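Local atomic coordinates of transcriptional activator of comK gene (Bacillus halodurans, PDB entry 2HQB), a protein that probably activates expression of the competence gene comK and belongs to the BMP family of membrane lipoproteins, relatives of substrate-binding proteins of ABC transporters. Residues V129-A134 against V184-G189; E155-Y160 against Q175-E180; R159-W164 against D190-P195. One frame throughout, in Å; residues are numbered along the deposited sequence.

Contact 1: V129-A134 against V184-G189; sequences VGVIAA and VFYPAG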
loop_
_atom_site.group_PDB
_atom_site.type_symbol
_atom_site.label_atom_id
_atom_site.label_comp_id
_atom_site.label_asym_id
_atom_site.label_seq_id
_atom_site.Cartn_x
_atom_site.Cartn_y
_atom_site.Cartn_z
ATOM N N VAL A 129 -19.843 -9.409 -3.641
ATOM C CA VAL A 129 -18.721 -8.484 -3.722
ATOM C C VAL A 129 -17.587 -9.148 -4.488
ATOM O O VAL A 129 -17.516 -10.380 -4.558
ATOM C CB VAL A 129 -18.201 -8.154 -2.354
ATOM C CG1 VAL A 129 -19.335 -7.715 -1.469
ATOM C CG2 VAL A 129 -17.505 -9.374 -1.780
ATOM N N GLY A 130 -16.697 -8.331 -5.053
ATOM C CA GLY A 130 -15.586 -8.880 -5.814
ATOM C C GLY A 130 -14.246 -8.161 -5.728
ATOM O O GLY A 130 -14.168 -6.931 -5.560
ATOM N N VAL A 131 -13.184 -8.958 -5.835
ATOM C CA VAL A 131 -11.833 -8.454 -5.832
ATOM C C VAL A 131 -11.191 -8.731 -7.176
ATOM O O VAL A 131 -11.257 -9.864 -7.642
ATOM C CB VAL A 131 -10.938 -9.163 -4.808
ATOM C CG1 VAL A 131 -9.494 -8.635 -4.933
ATOM C CG2 VAL A 131 -11.432 -8.920 -3.437
ATOM N N ILE A 132 -10.592 -7.710 -7.797
ATOM C CA ILE A 132 -9.826 -7.889 -9.044
ATOM C C ILE A 132 -8.381 -7.554 -8.620
ATOM O O ILE A 132 -7.987 -6.393 -8.535
ATOM C CB ILE A 132 -10.242 -6.911 -10.161
ATOM C CG1 ILE A 132 -11.714 -7.093 -10.496
ATOM C CG2 ILE A 132 -9.376 -7.142 -11.401
ATOM C CD1 ILE A 132 -12.228 -6.205 -11.646
ATOM N N ALA A 133 -7.608 -8.573 -8.300
ATOM C CA ALA A 133 -6.246 -8.353 -7.867
ATOM C C ALA A 133 -5.268 -8.857 -8.908
ATOM O O ALA A 133 -5.666 -9.339 -9.973
ATOM C CB ALA A 133 -6.000 -9.040 -6.550
ATOM N N ALA A 134 -3.981 -8.744 -8.596
ATOM C CA ALA A 134 -2.954 -9.160 -9.533
ATOM C C ALA A 134 -2.523 -10.574 -9.236
ATOM O O ALA A 134 -2.484 -11.427 -10.130
ATOM C CB ALA A 134 -1.764 -8.204 -9.455
ATOM N N VAL A 184 -20.101 -4.347 -5.791
ATOM C CA VAL A 184 -19.122 -3.627 -4.992
ATOM C C VAL A 184 -17.784 -4.244 -5.382
ATOM O O VAL A 184 -17.601 -5.461 -5.262
ATOM C CB VAL A 184 -19.369 -3.805 -3.492
ATOM C CG1 VAL A 184 -18.426 -2.925 -2.695
ATOM C CG2 VAL A 184 -20.805 -3.467 -3.177
ATOM N N PHE A 185 -16.868 -3.407 -5.869
ATOM C CA PHE A 185 -15.551 -3.876 -6.299
ATOM C C PHE A 185 -14.302 -3.349 -5.533
ATOM O O PHE A 185 -14.246 -2.212 -5.026
ATOM C CB PHE A 185 -15.397 -3.617 -7.790
ATOM C CG PHE A 185 -16.478 -4.246 -8.631
ATOM C CD1 PHE A 185 -17.740 -3.666 -8.723
ATOM C CD2 PHE A 185 -16.215 -5.382 -9.392
ATOM C CE1 PHE A 185 -18.725 -4.202 -9.571
ATOM C CE2 PHE A 185 -17.191 -5.927 -10.246
ATOM C CZ PHE A 185 -18.447 -5.331 -10.335
ATOM N N TYR A 186 -13.315 -4.232 -5.429
ATOM C CA TYR A 186 -12.053 -3.945 -4.763
ATOM C C TYR A 186 -10.988 -4.214 -5.819
ATOM O O TYR A 186 -10.488 -5.336 -5.918
ATOM C CB TYR A 186 -11.859 -4.898 -3.579
ATOM C CG TYR A 186 -10.648 -4.574 -2.742
ATOM C CD1 TYR A 186 -10.246 -3.244 -2.532
ATOM C CD2 TYR A 186 -9.908 -5.581 -2.133
ATOM C CE1 TYR A 186 -9.124 -2.928 -1.722
ATOM C CE2 TYR A 186 -8.790 -5.264 -1.323
ATOM C CZ TYR A 186 -8.418 -3.935 -1.129
ATOM O OH TYR A 186 -7.361 -3.633 -0.310
ATOM N N PRO A 187 -10.652 -3.204 -6.646
ATOM C CA PRO A 187 -9.628 -3.435 -7.687
ATOM C C PRO A 187 -8.245 -3.170 -7.095
ATOM O O PRO A 187 -7.687 -2.078 -7.198
ATOM C CB PRO A 187 -10.057 -2.484 -8.806
ATOM C CG PRO A 187 -10.710 -1.321 -8.048
ATOM C CD PRO A 187 -11.305 -1.881 -6.774
ATOM N N ALA A 188 -7.718 -4.215 -6.461
ATOM C CA ALA A 188 -6.469 -4.163 -5.739
ATOM C C ALA A 188 -5.187 -4.282 -6.535
ATOM O O ALA A 188 -4.404 -5.239 -6.362
ATOM C CB ALA A 188 -6.502 -5.204 -4.629
ATOM N N GLY A 189 -4.968 -3.280 -7.384
ATOM C CA GLY A 189 -3.771 -3.212 -8.215
ATOM C C GLY A 189 -3.523 -1.751 -8.471
ATOM O O GLY A 189 -4.337 -1.124 -9.120
#
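V129 packs against V184, its CG1 lying 4.4 Å from V184 CB. The parallel pairing is carried by G130, whose two backbone polar groups turn to the other strand: G130 N donates to V184 O (3.0 Å), and G130 O accepts from Y186 N (2.8 Å). V131 sits between G130 O and I132 N, which both bond Y186, and its side chain projects beside Y186 in the same direction. V131 CG2 meets the tyrosine ring at its edge, in plane, 3.9 Å from Y186 CD2. Y186 CG is anti to the backbone N (chi1 -174°), beside the carbonyl carbon, and Y186 CB lies 4.0 Å from V131 CG2. I132 N donates to Y186 O (3.0 Å) from above the carbonyl plane, 39° out of it. Beyond this bond P187 and A188 are each the centre of an inverse gamma turn, while A133 CB still lies 4.3 Å from A188 CB. The pair joins two strands inside a sheet of the kind found in type I periplasmic binding proteins. Helix 139-150 packs on the V131 and Y186 face, where F144 stacks with Y186, whose hydroxyl bonds T226. Helix 167-178 covers I132 and F185 opposite, and strands 155-160 and 206-211 continue the sheet on either side.

Contact 2: E155-Y160 against Q175-E180; sequences EAFVRY and QELQKE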
loop_
_atom_site.group_PDB
_atom_site.type_symbol
_atom_site.label_atom_id
_atom_site.label_comp_id
_atom_site.label_asym_id
_atom_site.label_seq_id
_atom_site.Cartn_x
_atom_site.Cartn_y
_atom_site.Cartn_z
ATOM N N GLU A 155 -21.411 -13.748 -1.048
ATOM C CA GLU A 155 -20.529 -14.550 -1.880
ATOM C C GLU A 155 -19.493 -13.627 -2.543
ATOM O O GLU A 155 -19.858 -12.735 -3.324
ATOM C CB GLU A 155 -21.326 -15.281 -2.966
ATOM C CG GLU A 155 -20.472 -15.696 -4.130
ATOM C CD GLU A 155 -21.064 -16.824 -4.953
ATOM O OE1 GLU A 155 -22.193 -16.668 -5.495
ATOM O OE2 GLU A 155 -20.371 -17.871 -5.060
ATOM N N ALA A 156 -18.211 -13.862 -2.237
ATOM C CA ALA A 156 -17.100 -13.066 -2.768
ATOM C C ALA A 156 -16.483 -13.604 -4.062
ATOM O O ALA A 156 -16.219 -14.782 -4.190
ATOM C CB ALA A 156 -16.022 -12.922 -1.701
ATOM N N PHE A 157 -16.261 -12.725 -5.026
ATOM C CA PHE A 157 -15.653 -13.139 -6.276
ATOM C C PHE A 157 -14.257 -12.561 -6.409
ATOM O O PHE A 157 -14.070 -11.351 -6.357
ATOM C CB PHE A 157 -16.472 -12.670 -7.464
ATOM C CG PHE A 157 -17.770 -13.348 -7.591
ATOM C CD1 PHE A 157 -18.732 -13.216 -6.599
ATOM C CD2 PHE A 157 -18.065 -14.084 -8.722
ATOM C CE1 PHE A 157 -19.982 -13.805 -6.739
ATOM C CE2 PHE A 157 -19.313 -14.680 -8.870
ATOM C CZ PHE A 157 -20.275 -14.540 -7.884
ATOM N N VAL A 158 -13.284 -13.442 -6.598
ATOM C CA VAL A 158 -11.901 -13.038 -6.753
ATOM C C VAL A 158 -11.415 -13.410 -8.130
ATOM O O VAL A 158 -11.482 -14.563 -8.513
ATOM C CB VAL A 158 -11.000 -13.734 -5.740
ATOM C CG1 VAL A 158 -9.578 -13.286 -5.931
ATOM C CG2 VAL A 158 -11.463 -13.419 -4.340
ATOM N N ARG A 159 -10.958 -12.408 -8.873
ATOM C CA ARG A 159 -10.392 -12.588 -10.212
ATOM C C ARG A 159 -8.972 -12.038 -10.137
ATOM O O ARG A 159 -8.724 -11.016 -9.507
ATOM C CB ARG A 159 -11.181 -11.819 -11.279
ATOM C CG ARG A 159 -12.568 -12.375 -11.572
ATOM C CD ARG A 159 -12.524 -13.867 -11.845
ATOM N NE ARG A 159 -13.129 -14.631 -10.758
ATOM C CZ ARG A 159 -14.294 -15.264 -10.854
ATOM N NH1 ARG A 159 -14.989 -15.233 -11.990
ATOM N NH2 ARG A 159 -14.767 -15.935 -9.817
ATOM N N TYR A 160 -8.042 -12.722 -10.781
ATOM C CA TYR A 160 -6.651 -12.305 -10.776
ATOM C C TYR A 160 -6.215 -11.736 -12.121
ATOM O O TYR A 160 -6.452 -12.337 -13.156
ATOM C CB TYR A 160 -5.745 -13.504 -10.394
ATOM C CG TYR A 160 -5.892 -13.895 -8.927
ATOM C CD1 TYR A 160 -6.495 -15.108 -8.537
ATOM C CD2 TYR A 160 -5.536 -12.995 -7.928
ATOM C CE1 TYR A 160 -6.749 -15.391 -7.208
ATOM C CE2 TYR A 160 -5.782 -13.264 -6.608
ATOM C CZ TYR A 160 -6.397 -14.456 -6.244
ATOM O OH TYR A 160 -6.689 -14.625 -4.903
ATOM N N GLN A 175 -15.947 -6.375 -16.163
ATOM C CA GLN A 175 -17.087 -6.705 -17.011
ATOM C C GLN A 175 -17.633 -8.100 -16.666
ATOM O O GLN A 175 -18.823 -8.255 -16.339
ATOM C CB GLN A 175 -16.666 -6.606 -18.483
ATOM C CG GLN A 175 -16.814 -5.192 -19.050
ATOM C CD GLN A 175 -15.687 -4.837 -20.022
ATOM O OE1 GLN A 175 -15.124 -5.730 -20.681
ATOM N NE2 GLN A 175 -15.355 -3.530 -20.128
ATOM N N GLU A 176 -16.759 -9.102 -16.753
ATOM C CA GLU A 176 -17.095 -10.474 -16.387
ATOM C C GLU A 176 -17.931 -10.554 -15.090
ATOM O O GLU A 176 -19.036 -11.105 -15.084
ATOM C CB GLU A 176 -15.824 -11.262 -16.131
ATOM C CG GLU A 176 -15.237 -11.979 -17.296
ATOM C CD GLU A 176 -14.254 -13.015 -16.815
ATOM O OE1 GLU A 176 -14.634 -13.779 -15.892
ATOM O OE2 GLU A 176 -13.118 -13.060 -17.342
ATOM N N LEU A 177 -17.369 -10.045 -13.992
ATOM C CA LEU A 177 -18.044 -10.064 -12.706
ATOM C C LEU A 177 -19.275 -9.181 -12.768
ATOM O O LEU A 177 -20.171 -9.248 -11.897
ATOM C CB LEU A 177 -17.124 -9.542 -11.612
ATOM C CG LEU A 177 -15.887 -10.346 -11.292
ATOM C CD1 LEU A 177 -15.047 -9.540 -10.328
ATOM C CD2 LEU A 177 -16.286 -11.684 -10.708
ATOM N N GLN A 178 -19.304 -8.321 -13.780
ATOM C CA GLN A 178 -20.458 -7.447 -13.942
ATOM C C GLN A 178 -21.618 -8.399 -14.247
ATOM O O GLN A 178 -22.643 -8.390 -13.568
ATOM C CB GLN A 178 -20.245 -6.456 -15.098
ATOM C CG GLN A 178 -21.305 -5.359 -15.175
ATOM C CD GLN A 178 -21.127 -4.289 -14.113
ATOM O OE1 GLN A 178 -20.762 -4.582 -12.970
ATOM N NE2 GLN A 178 -21.398 -3.041 -14.482
ATOM N N LYS A 179 -21.418 -9.247 -15.251
ATOM C CA LYS A 179 -22.412 -10.227 -15.658
ATOM C C LYS A 179 -22.603 -11.326 -14.605
ATOM O O LYS A 179 -22.935 -12.455 -14.933
ATOM C CB LYS A 179 -21.992 -10.866 -16.989
ATOM C CG LYS A 179 -21.730 -9.866 -18.092
ATOM C CD LYS A 179 -21.311 -10.543 -19.393
ATOM C CE LYS A 179 -20.973 -9.480 -20.450
ATOM N NZ LYS A 179 -20.581 -10.061 -21.763
ATOM N N GLU A 180 -22.404 -11.012 -13.339
ATOM C CA GLU A 180 -22.566 -12.022 -12.310
ATOM C C GLU A 180 -23.220 -11.338 -11.129
ATOM O O GLU A 180 -23.216 -11.841 -10.000
ATOM C CB GLU A 180 -21.208 -12.593 -11.909
ATOM C CG GLU A 180 -21.295 -13.813 -11.012
ATOM C CD GLU A 180 -20.867 -15.102 -11.714
ATOM O OE1 GLU A 180 -20.889 -16.178 -11.058
ATOM O OE2 GLU A 180 -20.510 -15.035 -12.917
#
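L177 reaches from the last turn of its helix into the angle between F157 and R159, and one methyl, CD2, does most of the touching. L177 CD2 lies 3.4 Å from F157 CB and 3.6 Å from F157 CD2, so it meets the root of the aromatic side chain and the adjoining part of the ring, obliquely. The leucine and phenylalanine side chains slide past each other in opposite directions. The same methyl sits over one face of the R159 guanidinium, displaced toward the rim, and is 4.0 Å from R159 NH1; nearer the backbone, L177 CG packs 3.9 Å from R159 CG. The arginine chain bends at chi2 and chi3 and folds back on its own strand, where R159 NE donates to V158 O at 2.8 Å with an N-H...O angle of 167°. The acceptor lies in the guanidinium plane, although the donor stands above the carbonyl plane; this bond helps fix the flat group beside the leucine.

Away from the leucine the contact is loose. E176 OE1 approaches the guanidinium edge but stays 4.2 Å from R159 NH1, beyond a salt bridge, so any attraction is probably weak. E180 lies on the exposed side near the F157 ring, where its fit is doubtful because the modelled carbons come too close.

The whole contact lays the end of helix 167-178 on strand 155-160, the outermost strand on this side of the sheet. The helix follows that strand and leads on to strand 184-186, making a beta-alpha-beta crossover. L177 continues inward to I132 and F185 of the next strands, whereas helix 139-150 packs against A156 and V158 on the other face.

Contact 3: R159-W164 against D190-P195; sequences RYVGEW and DGYHVP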
loop_
_atom_site.group_PDB
_atom_site.type_symbol
_atom_site.label_atom_id
_atom_site.label_comp_id
_atom_site.label_asym_id
_atom_site.label_seq_id
_atom_site.Cartn_x
_atom_site.Cartn_y
_atom_site.Cartn_z
ATOM N N ARG A 159 -10.958 -12.408 -8.873
ATOM C CA ARG A 159 -10.392 -12.588 -10.212
ATOM C C ARG A 159 -8.972 -12.038 -10.137
ATOM O O ARG A 159 -8.724 -11.016 -9.507
ATOM C CB ARG A 159 -11.181 -11.819 -11.279
ATOM C CG ARG A 159 -12.568 -12.375 -11.572
ATOM C CD ARG A 159 -12.524 -13.867 -11.845
ATOM N NE ARG A 159 -13.129 -14.631 -10.758
ATOM C CZ ARG A 159 -14.294 -15.264 -10.854
ATOM N NH1 ARG A 159 -14.989 -15.233 -11.990
ATOM N NH2 ARG A 159 -14.767 -15.935 -9.817
ATOM N N TYR A 160 -8.042 -12.722 -10.781
ATOM C CA TYR A 160 -6.651 -12.305 -10.776
ATOM C C TYR A 160 -6.215 -11.736 -12.121
ATOM O O TYR A 160 -6.452 -12.337 -13.156
ATOM C CB TYR A 160 -5.745 -13.504 -10.394
ATOM C CG TYR A 160 -5.892 -13.895 -8.927
ATOM C CD1 TYR A 160 -6.495 -15.108 -8.537
ATOM C CD2 TYR A 160 -5.536 -12.995 -7.928
ATOM C CE1 TYR A 160 -6.749 -15.391 -7.208
ATOM C CE2 TYR A 160 -5.782 -13.264 -6.608
ATOM C CZ TYR A 160 -6.397 -14.456 -6.244
ATOM O OH TYR A 160 -6.689 -14.625 -4.903
ATOM N N VAL A 161 -5.602 -10.555 -12.112
ATOM C CA VAL A 161 -5.068 -9.987 -13.353
ATOM C C VAL A 161 -3.667 -10.572 -13.437
ATOM O O VAL A 161 -3.023 -10.862 -12.414
ATOM C CB VAL A 161 -4.854 -8.500 -13.284
ATOM C CG1 VAL A 161 -4.311 -8.022 -14.599
ATOM C CG2 VAL A 161 -6.100 -7.817 -12.921
ATOM N N GLY A 162 -3.149 -10.758 -14.626
ATOM C CA GLY A 162 -1.812 -11.316 -14.619
ATOM C C GLY A 162 -0.832 -10.437 -13.854
ATOM O O GLY A 162 0.075 -10.939 -13.205
ATOM N N GLU A 163 -0.993 -9.112 -13.981
ATOM C CA GLU A 163 -0.118 -8.138 -13.311
ATOM C C GLU A 163 -0.759 -6.837 -12.785
ATOM O O GLU A 163 -1.976 -6.734 -12.665
ATOM C CB GLU A 163 1.060 -7.773 -14.210
ATOM C CG GLU A 163 1.985 -6.765 -13.507
ATOM C CD GLU A 163 3.396 -6.783 -14.011
ATOM O OE1 GLU A 163 3.550 -6.777 -15.262
ATOM O OE2 GLU A 163 4.329 -6.796 -13.155
ATOM N N TRP A 164 0.067 -5.847 -12.463
ATOM C CA TRP A 164 -0.428 -4.593 -11.919
ATOM C C TRP A 164 -0.764 -3.475 -12.898
ATOM O O TRP A 164 -1.406 -2.498 -12.522
ATOM C CB TRP A 164 0.561 -4.005 -10.931
ATOM C CG TRP A 164 1.199 -4.948 -10.010
ATOM C CD1 TRP A 164 2.378 -5.591 -10.191
ATOM C CD2 TRP A 164 0.750 -5.288 -8.695
ATOM N NE1 TRP A 164 2.708 -6.304 -9.062
ATOM C CE2 TRP A 164 1.718 -6.138 -8.133
ATOM C CE3 TRP A 164 -0.380 -4.960 -7.943
ATOM C CZ2 TRP A 164 1.589 -6.663 -6.860
ATOM C CZ3 TRP A 164 -0.504 -5.479 -6.689
ATOM C CH2 TRP A 164 0.471 -6.326 -6.153
ATOM N N ASP A 190 -2.434 -1.197 -7.939
ATOM C CA ASP A 190 -2.127 0.245 -8.124
ATOM C C ASP A 190 -2.154 0.629 -9.572
ATOM O O ASP A 190 -2.783 1.600 -9.955
ATOM C CB ASP A 190 -0.742 0.600 -7.612
ATOM C CG ASP A 190 -0.599 0.396 -6.130
ATOM O OD1 ASP A 190 -0.988 1.321 -5.387
ATOM O OD2 ASP A 190 -0.100 -0.686 -5.735
ATOM N N GLY A 191 -1.453 -0.136 -10.384
ATOM C CA GLY A 191 -1.451 0.177 -11.794
ATOM C C GLY A 191 -2.795 0.443 -12.465
ATOM O O GLY A 191 -2.952 1.498 -13.082
ATOM N N TYR A 192 -3.766 -0.477 -12.341
ATOM C CA TYR A 192 -5.056 -0.312 -13.028
ATOM C C TYR A 192 -6.187 0.172 -12.197
ATOM O O TYR A 192 -7.286 0.322 -12.695
ATOM C CB TYR A 192 -5.485 -1.627 -13.671
ATOM C CG TYR A 192 -5.578 -2.748 -12.680
ATOM C CD1 TYR A 192 -6.567 -2.751 -11.671
ATOM C CD2 TYR A 192 -4.635 -3.782 -12.694
ATOM C CE1 TYR A 192 -6.592 -3.767 -10.699
ATOM C CE2 TYR A 192 -4.648 -4.802 -11.728
ATOM C CZ TYR A 192 -5.625 -4.785 -10.736
ATOM O OH TYR A 192 -5.606 -5.767 -9.778
ATOM N N HIS A 193 -5.924 0.417 -10.929
ATOM C CA HIS A 193 -6.948 0.849 -10.013
ATOM C C HIS A 193 -7.913 1.920 -10.538
ATOM O O HIS A 193 -9.132 1.676 -10.585
ATOM C CB HIS A 193 -6.301 1.289 -8.711
ATOM C CG HIS A 193 -7.283 1.637 -7.646
ATOM N ND1 HIS A 193 -7.934 0.680 -6.898
ATOM C CD2 HIS A 193 -7.751 2.833 -7.227
ATOM C CE1 HIS A 193 -8.764 1.275 -6.061
ATOM N NE2 HIS A 193 -8.673 2.582 -6.238
ATOM N N VAL A 194 -7.408 3.090 -10.935
ATOM C CA VAL A 194 -8.311 4.126 -11.449
ATOM C C VAL A 194 -9.089 3.676 -12.697
ATOM O O VAL A 194 -10.325 3.742 -12.716
ATOM C CB VAL A 194 -7.588 5.376 -11.761
ATOM C CG1 VAL A 194 -8.553 6.359 -12.323
ATOM C CG2 VAL A 194 -6.976 5.940 -10.488
ATOM N N PRO A 195 -8.391 3.227 -13.758
ATOM C CA PRO A 195 -9.102 2.763 -14.954
ATOM C C PRO A 195 -10.371 1.975 -14.565
ATOM O O PRO A 195 -11.454 2.213 -15.096
ATOM C CB PRO A 195 -8.077 1.856 -15.619
ATOM C CG PRO A 195 -6.796 2.562 -15.361
ATOM C CD PRO A 195 -6.937 3.070 -13.927
#
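The Y192 ring overlaps V161 obliquely, and the valine brings a single methyl to it: V161 CG2 lies 3.6 Å from Y192 CE2 and 3.8 Å from Y192 CZ. The two side chains slide past each other in opposite directions. The CB of Y192 points toward the loop 161-164, and CG stands between the backbone N and the carbonyl carbon (chi1 57°). Two backbone carbonyls of that loop also come up to the ring. E163 O lies at its edge, in the ring plane, 3.4 Å from Y192 CE2, while W164 O approaches obliquely, 3.5 Å from Y192 CD2. The valine methyl and W164 O come from opposite sides of the ring plane, both near the CD2-CE2 edge. Y192 OH is hydrogen-bonded to I132 O of strand 128-133, the neighbour of strand 155-160, which ties the ring to the sheet.

W164 and G191 bring the backbones close together, with W164 O 3.1 Å from Y192 N; the still shorter approach to G191 CA is doubtful. The indole meets the start of the other segment obliquely, W164 CE3 lying 4.3 Å from D190 N. Its edge-to-face partner is F135.

The touching residues follow the C-terminal ends of strands 155-160 and 184-186, the region that borders the ligand cleft in type I periplasmic binding proteins; a similar place here is an inference from the family. A170 and L173 of helix 167-178 pack against Y192 and V161 respectively. H193 ND1 bonds P187 O at the start of helix 193-203, and D190 rests on Y210 and V211 at the end of strand 206-211.

Overall arrangement
From the N terminus, strand 128-133 comes first, and contact 1 closes the longest loop when the chain returns to it at 184-189. Contact 2 lies wholly within that loop, folding helix 167-178 back on strand 155-160. Contact 3 begins on the same strand, sharing R159 and Y160 with contact 2, but ends after strand 184-186 and therefore crosses contact 1. Strand 128-133 lies between the other two strands, bonded to both, so helix 167-178 belongs to a beta-alpha-beta crossover that passes over it. Contact 1 pairs two strands within the sheet; contact 2 lays the helix on its outermost strand; contact 3 gathers the loops at the C-terminal ends of the strands.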